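Long-range contacts in endoglucanase, glycoside hydrolase family 5 protein (Cytophaga hutchinsonii, PDB 5IHS), which probably hydrolyses internal beta-1,4-glucosidic bonds of cellulose, as an endoglucanase of glycoside hydrolase family 5, probably periplasmic: residues M216-H226 / A243-A254; T165-A175 / I191-S199. All coordinates share one frame; numbering follows the deposited sequence.

Interaction 1 (M216-H226 / A243-A254)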
loop_
_atom_site.group_PDB
_atom_site.type_symbol
_atom_site.label_atom_id
_atom_site.label_comp_id
_atom_site.label_asym_id
_atom_site.label_seq_id
_atom_site.Cartn_x
_atom_site.Cartn_y
_atom_site.Cartn_z
ATOM N N MET A 216 -5.629 -2.716 10.237
ATOM C CA MET A 216 -4.484 -3.559 9.934
ATOM C C MET A 216 -3.210 -2.770 10.189
ATOM O O MET A 216 -3.237 -1.549 10.369
ATOM C CB MET A 216 -4.526 -4.037 8.475
ATOM C CG MET A 216 -5.814 -4.762 8.112
ATOM S SD MET A 216 -5.900 -5.306 6.396
ATOM C CE MET A 216 -4.971 -6.826 6.482
ATOM N N TYR A 217 -2.076 -3.472 10.162
ATOM C CA TYR A 217 -0.785 -2.889 10.512
ATOM C C TYR A 217 0.218 -3.128 9.397
ATOM O O TYR A 217 0.265 -4.207 8.796
ATOM C CB TYR A 217 -0.293 -3.445 11.865
ATOM C CG TYR A 217 -1.333 -3.204 12.937
ATOM C CD1 TYR A 217 -2.362 -4.100 13.123
ATOM C CD2 TYR A 217 -1.329 -2.050 13.704
ATOM C CE1 TYR A 217 -3.359 -3.868 14.055
ATOM C CE2 TYR A 217 -2.310 -1.810 14.649
ATOM C CZ TYR A 217 -3.328 -2.720 14.819
ATOM O OH TYR A 217 -4.309 -2.474 15.754
ATOM N N THR A 218 1.017 -2.106 9.125
ATOM C CA THR A 218 1.938 -2.125 8.001
ATOM C C THR A 218 3.197 -2.927 8.285
ATOM O O THR A 218 3.842 -2.741 9.319
ATOM C CB THR A 218 2.364 -0.695 7.684
ATOM O OG1 THR A 218 1.190 0.110 7.618
ATOM C CG2 THR A 218 3.135 -0.626 6.378
ATOM N N LEU A 219 3.597 -3.729 7.293
ATOM C CA LEU A 219 4.916 -4.339 7.220
ATOM C C LEU A 219 5.553 -3.946 5.890
ATOM O O LEU A 219 4.948 -4.150 4.832
ATOM C CB LEU A 219 4.808 -5.864 7.294
ATOM C CG LEU A 219 6.120 -6.635 7.178
ATOM C CD1 LEU A 219 7.001 -6.360 8.372
ATOM C CD2 LEU A 219 5.843 -8.121 7.034
ATOM N N HIS A 220 6.758 -3.373 5.936
ATOM C CA HIS A 220 7.536 -3.065 4.738
ATOM C C HIS A 220 8.841 -3.840 4.762
ATOM O O HIS A 220 9.543 -3.842 5.779
ATOM C CB HIS A 220 7.878 -1.583 4.660
ATOM C CG HIS A 220 6.710 -0.727 4.309
ATOM N ND1 HIS A 220 6.804 0.638 4.155
ATOM C CD2 HIS A 220 5.418 -1.047 4.060
ATOM C CE1 HIS A 220 5.618 1.123 3.826
ATOM N NE2 HIS A 220 4.767 0.117 3.757
ATOM N N PHE A 221 9.198 -4.464 3.639
ATOM C CA PHE A 221 10.448 -5.206 3.555
ATOM C C PHE A 221 11.127 -4.948 2.219
ATOM O O PHE A 221 10.476 -4.708 1.195
ATOM C CB PHE A 221 10.243 -6.719 3.781
ATOM C CG PHE A 221 9.542 -7.419 2.655
ATOM C CD1 PHE A 221 10.252 -7.910 1.566
ATOM C CD2 PHE A 221 8.165 -7.578 2.662
ATOM C CE1 PHE A 221 9.605 -8.530 0.506
ATOM C CE2 PHE A 221 7.521 -8.210 1.605
ATOM C CZ PHE A 221 8.240 -8.674 0.532
ATOM N N TYR A 222 12.454 -5.061 2.259
ATOM C CA TYR A 222 13.323 -4.913 1.095
ATOM C C TYR A 222 14.272 -6.100 1.178
ATOM O O TYR A 222 15.144 -6.115 2.070
ATOM C CB TYR A 222 14.048 -3.562 1.076
ATOM C CG TYR A 222 13.133 -2.456 0.519
ATOM C CD1 TYR A 222 12.134 -1.878 1.285
ATOM C CD2 TYR A 222 13.248 -2.041 -0.816
ATOM C CE1 TYR A 222 11.262 -0.930 0.741
ATOM C CE2 TYR A 222 12.391 -1.096 -1.355
ATOM C CZ TYR A 222 11.405 -0.540 -0.576
ATOM O OH TYR A 222 10.583 0.399 -1.153
ATOM N N PRO A 223 14.113 -7.118 0.322
ATOM C CA PRO A 223 14.746 -8.435 0.561
ATOM C C PRO A 223 16.254 -8.470 0.404
ATOM O O PRO A 223 16.874 -9.459 0.820
ATOM C CB PRO A 223 14.071 -9.333 -0.486
ATOM C CG PRO A 223 13.684 -8.380 -1.570
ATOM C CD PRO A 223 13.266 -7.123 -0.876
ATOM N N GLY A 224 16.871 -7.449 -0.185
ATOM C CA GLY A 224 18.321 -7.360 -0.128
ATOM C C GLY A 224 18.841 -7.087 1.266
ATOM O O GLY A 224 20.014 -7.349 1.550
ATOM N N THR A 225 17.980 -6.582 2.138
ATOM C CA THR A 225 18.292 -6.232 3.515
ATOM C C THR A 225 17.562 -7.098 4.529
ATOM O O THR A 225 18.150 -7.502 5.535
ATOM C CB THR A 225 17.918 -4.761 3.757
ATOM O OG1 THR A 225 18.563 -3.933 2.779
ATOM C CG2 THR A 225 18.311 -4.313 5.168
ATOM N N HIS A 226 16.292 -7.386 4.274
ATOM C CA HIS A 226 15.401 -8.009 5.246
ATOM C C HIS A 226 15.082 -9.430 4.816
ATOM O O HIS A 226 14.537 -9.648 3.729
ATOM C CB HIS A 226 14.106 -7.213 5.347
ATOM C CG HIS A 226 14.324 -5.771 5.636
ATOM N ND1 HIS A 226 13.749 -4.773 4.886
ATOM C CD2 HIS A 226 15.082 -5.156 6.575
ATOM C CE1 HIS A 226 14.128 -3.602 5.364
ATOM N NE2 HIS A 226 14.938 -3.806 6.389
ATOM N N ALA A 243 -3.604 -8.364 12.072
ATOM C CA ALA A 243 -3.532 -8.559 10.634
ATOM C C ALA A 243 -2.555 -7.560 10.032
ATOM O O ALA A 243 -2.576 -6.369 10.367
ATOM C CB ALA A 243 -4.917 -8.365 9.997
ATOM N N LEU A 244 -1.705 -8.048 9.138
ATOM C CA LEU A 244 -0.670 -7.257 8.489
ATOM C C LEU A 244 -1.029 -7.017 7.029
ATOM O O LEU A 244 -1.682 -7.848 6.389
ATOM C CB LEU A 244 0.662 -8.005 8.532
ATOM C CG LEU A 244 1.112 -8.457 9.926
ATOM C CD1 LEU A 244 2.435 -9.183 9.848
ATOM C CD2 LEU A 244 1.206 -7.270 10.886
ATOM N N PHE A 245 -0.553 -5.894 6.489
ATOM C CA PHE A 245 -0.679 -5.568 5.069
ATOM C C PHE A 245 0.675 -5.034 4.612
ATOM O O PHE A 245 1.191 -4.071 5.193
ATOM C CB PHE A 245 -1.789 -4.517 4.893
ATOM C CG PHE A 245 -2.318 -4.340 3.473
ATOM C CD1 PHE A 245 -1.498 -4.177 2.364
ATOM C CD2 PHE A 245 -3.690 -4.291 3.262
ATOM C CE1 PHE A 245 -2.027 -3.999 1.095
ATOM C CE2 PHE A 245 -4.217 -4.110 1.987
ATOM C CZ PHE A 245 -3.380 -3.954 0.918
ATOM N N VAL A 246 1.267 -5.669 3.601
ATOM C CA VAL A 246 2.522 -5.187 3.032
ATOM C C VAL A 246 2.174 -4.106 2.011
ATOM O O VAL A 246 2.023 -4.363 0.810
ATOM C CB VAL A 246 3.371 -6.331 2.456
ATOM C CG1 VAL A 246 4.594 -5.780 1.731
ATOM C CG2 VAL A 246 3.812 -7.259 3.578
ATOM N N THR A 247 2.025 -2.865 2.483
ATOM C CA THR A 247 1.666 -1.799 1.560
ATOM C C THR A 247 2.835 -1.377 0.695
ATOM O O THR A 247 2.621 -0.649 -0.278
ATOM C CB THR A 247 1.079 -0.581 2.283
ATOM O OG1 THR A 247 2.071 -0.063 3.164
ATOM C CG2 THR A 247 -0.203 -0.931 3.056
ATOM N N GLU A 248 4.050 -1.817 1.024
ATOM C CA GLU A 248 5.219 -1.504 0.216
ATOM C C GLU A 248 6.278 -2.575 0.430
ATOM O O GLU A 248 6.625 -2.898 1.578
ATOM C CB GLU A 248 5.790 -0.140 0.617
ATOM C CG GLU A 248 6.785 0.411 -0.360
ATOM C CD GLU A 248 7.436 1.687 0.149
ATOM O OE1 GLU A 248 6.699 2.667 0.440
ATOM O OE2 GLU A 248 8.686 1.690 0.262
ATOM N N TYR A 249 6.828 -3.090 -0.667
ATOM C CA TYR A 249 8.019 -3.928 -0.591
ATOM C C TYR A 249 8.832 -3.690 -1.851
ATOM O O TYR A 249 8.301 -3.315 -2.897
ATOM C CB TYR A 249 7.691 -5.441 -0.430
ATOM C CG TYR A 249 7.182 -6.052 -1.714
ATOM C CD1 TYR A 249 5.845 -5.940 -2.070
ATOM C CD2 TYR A 249 8.034 -6.728 -2.588
ATOM C CE1 TYR A 249 5.369 -6.452 -3.270
ATOM C CE2 TYR A 249 7.568 -7.242 -3.793
ATOM C CZ TYR A 249 6.237 -7.093 -4.135
ATOM O OH TYR A 249 5.809 -7.590 -5.338
ATOM N N GLY A 250 10.132 -3.944 -1.758
ATOM C CA GLY A 250 11.005 -3.919 -2.906
ATOM C C GLY A 250 11.528 -5.301 -3.273
ATOM O O GLY A 250 11.208 -6.310 -2.655
ATOM N N THR A 251 12.372 -5.316 -4.302
ATOM C CA THR A 251 13.085 -6.522 -4.718
ATOM C C THR A 251 14.582 -6.434 -4.425
ATOM O O THR A 251 15.337 -7.330 -4.822
ATOM C CB THR A 251 12.894 -6.750 -6.214
ATOM O OG1 THR A 251 13.427 -5.613 -6.903
ATOM C CG2 THR A 251 11.423 -6.961 -6.571
ATOM N N CYS A 252 15.027 -5.382 -3.747
ATOM C CA CYS A 252 16.440 -5.035 -3.668
ATOM C C CYS A 252 16.754 -4.636 -2.232
ATOM O O CYS A 252 15.987 -4.899 -1.298
ATOM C CB CYS A 252 16.739 -3.935 -4.692
ATOM S SG CYS A 252 15.740 -2.472 -4.505
ATOM N N ASP A 253 17.890 -3.987 -2.015
ATOM C CA ASP A 253 18.097 -3.587 -0.631
ATOM C C ASP A 253 17.275 -2.331 -0.288
ATOM O O ASP A 253 16.627 -1.692 -1.133
ATOM C CB ASP A 253 19.565 -3.532 -0.244
ATOM C CG ASP A 253 20.289 -2.482 -0.957
ATOM O OD1 ASP A 253 19.664 -1.436 -1.197
ATOM O OD2 ASP A 253 21.486 -2.696 -1.269
ATOM N N ALA A 254 17.269 -2.018 1.003
ATOM C CA ALA A 254 16.339 -1.044 1.554
ATOM C C ALA A 254 16.586 0.369 1.060
ATOM O O ALA A 254 15.703 1.216 1.209
ATOM C CB ALA A 254 16.398 -1.088 3.081
#

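Interaction 2 (T165-A175 / I191-S199)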
loop_
_atom_site.group_PDB
_atom_site.type_symbol
_atom_site.label_atom_id
_atom_site.label_comp_id
_atom_site.label_asym_id
_atom_site.label_seq_id
_atom_site.Cartn_x
_atom_site.Cartn_y
_atom_site.Cartn_z
ATOM N N THR A 165 10.430 6.692 16.413
ATOM C CA THR A 165 9.027 7.062 16.590
ATOM C C THR A 165 8.293 5.963 17.360
ATOM O O THR A 165 8.018 4.890 16.818
ATOM C CB THR A 165 8.381 7.301 15.225
ATOM O OG1 THR A 165 9.245 8.081 14.383
ATOM C CG2 THR A 165 7.047 8.002 15.382
ATOM N N SER A 166 7.974 6.232 18.626
ATOM C CA SER A 166 7.410 5.213 19.510
ATOM C C SER A 166 5.981 4.841 19.117
ATOM O O SER A 166 5.155 5.718 18.835
ATOM C CB SER A 166 7.394 5.761 20.943
ATOM O OG SER A 166 6.491 5.073 21.791
ATOM N N TRP A 167 5.677 3.537 19.163
ATOM C CA TRP A 167 4.301 3.079 18.982
ATOM C C TRP A 167 3.383 3.651 20.062
ATOM O O TRP A 167 2.376 4.309 19.767
ATOM C CB TRP A 167 4.236 1.542 18.960
ATOM C CG TRP A 167 2.818 1.058 18.888
ATOM C CD1 TRP A 167 2.064 0.573 19.909
ATOM C CD2 TRP A 167 1.960 1.081 17.733
ATOM N NE1 TRP A 167 0.795 0.287 19.471
ATOM C CE2 TRP A 167 0.705 0.589 18.137
ATOM C CE3 TRP A 167 2.137 1.457 16.392
ATOM C CZ2 TRP A 167 -0.371 0.472 17.258
ATOM C CZ3 TRP A 167 1.056 1.339 15.520
ATOM C CH2 TRP A 167 -0.172 0.857 15.958
ATOM N N ASN A 168 3.710 3.407 21.335
ATOM C CA ASN A 168 2.778 3.766 22.406
ATOM C C ASN A 168 2.613 5.277 22.552
ATOM O O ASN A 168 1.515 5.763 22.858
ATOM C CB ASN A 168 3.246 3.180 23.740
ATOM C CG ASN A 168 3.053 1.675 23.835
ATOM O OD1 ASN A 168 2.255 1.075 23.110
ATOM N ND2 ASN A 168 3.773 1.059 24.762
ATOM N N LYS A 169 3.692 6.038 22.375
ATOM C CA LYS A 169 3.661 7.469 22.653
ATOM C C LYS A 169 3.366 8.334 21.433
ATOM O O LYS A 169 2.785 9.415 21.588
ATOM C CB LYS A 169 4.992 7.910 23.260
ATOM C CG LYS A 169 5.256 7.328 24.631
ATOM C CD LYS A 169 6.584 7.827 25.188
ATOM C CE LYS A 169 6.850 7.287 26.585
ATOM N NZ LYS A 169 7.643 6.031 26.558
ATOM N N ASP A 170 3.776 7.913 20.229
ATOM C CA ASP A 170 3.675 8.748 19.029
ATOM C C ASP A 170 2.713 8.175 17.997
ATOM O O ASP A 170 1.771 8.866 17.584
ATOM C CB ASP A 170 5.050 8.917 18.358
ATOM C CG ASP A 170 6.053 9.596 19.224
ATOM O OD1 ASP A 170 5.692 10.616 19.836
ATOM O OD2 ASP A 170 7.209 9.108 19.269
ATOM N N ILE A 171 2.942 6.942 17.542
ATOM C CA ILE A 171 2.190 6.431 16.401
ATOM C C ILE A 171 0.746 6.163 16.791
ATOM O O ILE A 171 -0.192 6.575 16.090
ATOM C CB ILE A 171 2.828 5.156 15.820
ATOM C CG1 ILE A 171 4.313 5.335 15.475
ATOM C CG2 ILE A 171 2.023 4.711 14.602
ATOM C CD1 ILE A 171 5.054 4.024 15.214
ATOM N N LYS A 172 0.545 5.397 17.867
ATOM C CA LYS A 172 -0.814 4.981 18.215
ATOM C C LYS A 172 -1.716 6.173 18.497
ATOM O O LYS A 172 -2.828 6.225 17.940
ATOM C CB LYS A 172 -0.804 3.951 19.353
ATOM C CG LYS A 172 -2.168 3.331 19.581
ATOM C CD LYS A 172 -2.204 2.335 20.736
ATOM C CE LYS A 172 -3.548 1.637 20.777
ATOM N NZ LYS A 172 -3.861 1.044 22.081
ATOM N N PRO A 173 -1.323 7.151 19.327
ATOM C CA PRO A 173 -2.211 8.308 19.543
ATOM C C PRO A 173 -2.483 9.092 18.269
ATOM O O PRO A 173 -3.619 9.534 18.048
ATOM C CB PRO A 173 -1.470 9.137 20.605
ATOM C CG PRO A 173 -0.548 8.195 21.257
ATOM C CD PRO A 173 -0.148 7.194 20.219
ATOM N N TYR A 174 -1.471 9.277 17.413
ATOM C CA TYR A 174 -1.700 9.926 16.127
ATOM C C TYR A 174 -2.736 9.158 15.317
ATOM O O TYR A 174 -3.692 9.741 14.783
ATOM C CB TYR A 174 -0.386 10.031 15.338
ATOM C CG TYR A 174 -0.636 10.220 13.859
ATOM C CD1 TYR A 174 -0.865 11.485 13.328
ATOM C CD2 TYR A 174 -0.688 9.138 12.994
ATOM C CE1 TYR A 174 -1.130 11.665 11.983
ATOM C CE2 TYR A 174 -0.952 9.315 11.656
ATOM C CZ TYR A 174 -1.180 10.577 11.154
ATOM O OH TYR A 174 -1.454 10.790 9.825
ATOM N N ALA A 175 -2.557 7.840 15.217
ATOM C CA ALA A 175 -3.436 7.035 14.378
ATOM C C ALA A 175 -4.858 7.033 14.910
ATOM O O ALA A 175 -5.813 7.097 14.135
ATOM C CB ALA A 175 -2.907 5.606 14.264
ATOM N N ILE A 191 -8.420 0.549 7.504
ATOM C CA ILE A 191 -7.390 1.533 7.791
ATOM C C ILE A 191 -6.134 0.778 8.214
ATOM O O ILE A 191 -6.190 -0.059 9.124
ATOM C CB ILE A 191 -7.843 2.512 8.891
ATOM C CG1 ILE A 191 -9.148 3.218 8.497
ATOM C CG2 ILE A 191 -6.743 3.508 9.182
ATOM C CD1 ILE A 191 -9.806 3.967 9.650
ATOM N N VAL A 192 -5.013 1.080 7.550
ATOM C CA VAL A 192 -3.731 0.419 7.787
ATOM C C VAL A 192 -2.815 1.418 8.481
ATOM O O VAL A 192 -2.668 2.556 8.016
ATOM C CB VAL A 192 -3.083 -0.073 6.478
ATOM C CG1 VAL A 192 -1.844 -0.897 6.784
ATOM C CG2 VAL A 192 -4.077 -0.854 5.601
ATOM N N VAL A 193 -2.183 0.988 9.577
ATOM C CA VAL A 193 -1.391 1.856 10.441
ATOM C C VAL A 193 0.072 1.416 10.449
ATOM O O VAL A 193 0.382 0.259 10.768
ATOM C CB VAL A 193 -1.949 1.867 11.876
ATOM C CG1 VAL A 193 -1.121 2.805 12.756
ATOM C CG2 VAL A 193 -3.425 2.251 11.892
ATOM N N GLY A 194 0.965 2.372 10.150
ATOM C CA GLY A 194 2.387 2.110 10.131
ATOM C C GLY A 194 2.967 1.817 11.499
ATOM O O GLY A 194 2.370 2.093 12.537
ATOM N N THR A 195 4.168 1.233 11.477
ATOM C CA THR A 195 4.824 0.752 12.684
ATOM C C THR A 195 6.261 1.290 12.765
ATOM O O THR A 195 6.814 1.848 11.805
ATOM C CB THR A 195 4.719 -0.794 12.774
ATOM O OG1 THR A 195 5.337 -1.415 11.641
ATOM C CG2 THR A 195 3.250 -1.244 12.892
ATOM N N ARG A 196 6.861 1.160 13.950
ATOM C CA ARG A 196 8.172 1.754 14.184
ATOM C C ARG A 196 9.235 1.131 13.272
ATOM O O ARG A 196 9.134 -0.026 12.836
ATOM C CB ARG A 196 8.556 1.614 15.667
ATOM C CG ARG A 196 9.814 2.386 16.075
ATOM C CD ARG A 196 9.978 2.474 17.564
ATOM N NE ARG A 196 10.367 1.224 18.199
ATOM C CZ ARG A 196 11.619 0.818 18.376
ATOM N NH1 ARG A 196 12.645 1.529 17.914
ATOM N NH2 ARG A 196 11.855 -0.315 19.028
ATOM N N GLN A 197 10.279 1.916 13.002
ATOM C CA GLN A 197 11.452 1.467 12.253
ATOM C C GLN A 197 11.070 1.134 10.813
ATOM O O GLN A 197 11.256 0.008 10.325
ATOM C CB GLN A 197 12.140 0.313 12.977
ATOM C CG GLN A 197 13.503 -0.060 12.446
ATOM C CD GLN A 197 14.167 -1.055 13.357
ATOM O OE1 GLN A 197 14.638 -0.700 14.431
ATOM N NE2 GLN A 197 14.190 -2.310 12.955
ATOM N N TRP A 198 10.542 2.140 10.117
ATOM C CA TRP A 198 10.150 2.007 8.715
ATOM C C TRP A 198 9.149 0.872 8.525
ATOM O O TRP A 198 9.210 0.100 7.565
ATOM C CB TRP A 198 11.366 1.892 7.785
ATOM C CG TRP A 198 12.296 3.045 7.983
ATOM C CD1 TRP A 198 12.202 4.297 7.428
ATOM C CD2 TRP A 198 13.441 3.071 8.826
ATOM N NE1 TRP A 198 13.233 5.087 7.864
ATOM C CE2 TRP A 198 14.009 4.358 8.724
ATOM C CE3 TRP A 198 14.053 2.130 9.651
ATOM C CZ2 TRP A 198 15.154 4.727 9.421
ATOM C CZ3 TRP A 198 15.189 2.497 10.342
ATOM C CH2 TRP A 198 15.733 3.784 10.216
ATOM N N SER A 199 8.179 0.809 9.436
ATOM C CA SER A 199 7.117 -0.192 9.379
ATOM C C SER A 199 7.672 -1.616 9.395
ATOM O O SER A 199 7.246 -2.498 8.651
ATOM C CB SER A 199 6.138 0.070 8.230
ATOM O OG SER A 199 5.373 1.215 8.583
#

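Interaction 1 (M216-H226 / A243-A254)
The H220 ring has the CB of E248 over the centre of one face, a CH-pi contact with that CB 3.4 Å from the ring centroid. At the ring's edge, and in its plane, H220 NE2 donates to T247 OG1 over 2.8 Å in a nearly straight bond (167°). H220 ND1 is paired with E160, so both imidazole nitrogens are held and the ring's rotation is fixed; T247 OG1 is also bonded to E156. The Y222 ring takes the N of G250 above its centre and C252 O at its edge. Its OH lies 2.7 Å from E248 OE2 and donates to that oxygen's anti side, with ring and carboxylate planes 88° apart. E248 reaches this hydroxyl because its CG stands anti to the backbone N (chi1 -166°) on an extended chain, and its OE1 forms a salt bridge with R85. A phenylalanine in place of Y222 would probably leave E248 OE2 without this donor and its carboxylate freer to turn. At the start of the strands M216 SD meets the F245 ring edge-on, 4.0 Å from CD2, a Met-aromatic contact. On the other side of the sheet from H220 and E248, F221 and Y249 run side by side, Y249 CB sitting 3.5 Å from the F221 ring centroid over one face, while the near-parallel rings barely overlap.

Backbone bonds of a parallel ladder, from Y217 N to A243 O, F245 N to Y217 O and L219 N to F245 O, join the strands. The inverse gamma turn centred on V246 interrupts this ladder, L219 O being left without a partner, before G250 N bonds to F221 O. These are the sixth and seventh strands of a TIM barrel, linked through helix 228-239; in family 5 the nucleophile sits at the end of the seventh strand, consistent with E248.

Interaction 2 (T165-A175 / I191-S199)
Apolar packing centres on V193, whose CG1 touches three residues of the helix. A175 CB is nearest, 3.6 Å from V193 CG1; W167 CZ3 lies 3.8 Å from the same methyl, and I171 CG2 also reaches it as the two side chains slide past each other in opposite directions. The indole comes in by its edge: with W167 CG anti to the backbone N (chi1 175°), the six-membered ring swings toward the strand and crosses V193 at about a right angle, while K172 CB covers one of its faces and NE1 is bonded to the carbonyl of N208. I171 CD1 extends further along, to 3.6 Å from R196 N.

These contacts belong to the beta-alpha-beta unit of strand 153-156, helix 167-185 and strand 191-193 in a TIM barrel. The segment axes run nearly antiparallel (169°) and approach to 10.5 Å, as expected for a helix laid on the outside of the barrel wall.

Contacts between carbon and carbonyl oxygen form a second group. G194 O lies in the indole plane, 3.3 Å from W167 CZ3, and also meets I171 CG2; it is buried with no hydrogen-bond partner, its surroundings here being apolar. T165 O rests against the R196 aliphatic chain, 3.2 Å from CG, and the guanidinium continues to a salt bridge with E204 and a bond to Q163 O.

No hydrogen bond crosses between the segments; the polar bonds shape each one separately. S166 is the N-cap, its OG accepting from K169 N at 3.0 Å, and S166 O receives both D170 N, closing an alpha turn, and I171 N, closing a wider pi-type turn. On the other segment, T195 N donates to S199 OG, which is also bonded to N159 O, tying the chain after strand 191-193 to the loop that follows strand 153-156.

Overall arrangement
Strand 191-193 of interaction 2 and strand 215-221 of interaction 1 are neighbours in the barrel sheet, so the contacts follow one another around the wall, their centres about 16 Å apart. M216 O and V193 N are 2.9 Å apart, a probable hydrogen bond, as are H220 N and S199 O, also at 2.9 Å. T218 OG1 packs against V192 CG1 at 3.3 Å, and T195 OG1 bonds to T218 O. Interaction 2 joins the wall to its outer helix, whereas interaction 1 also reaches the probable active site: E160, partner of H220, follows the fourth strand, where family 5 enzymes place the acid/base.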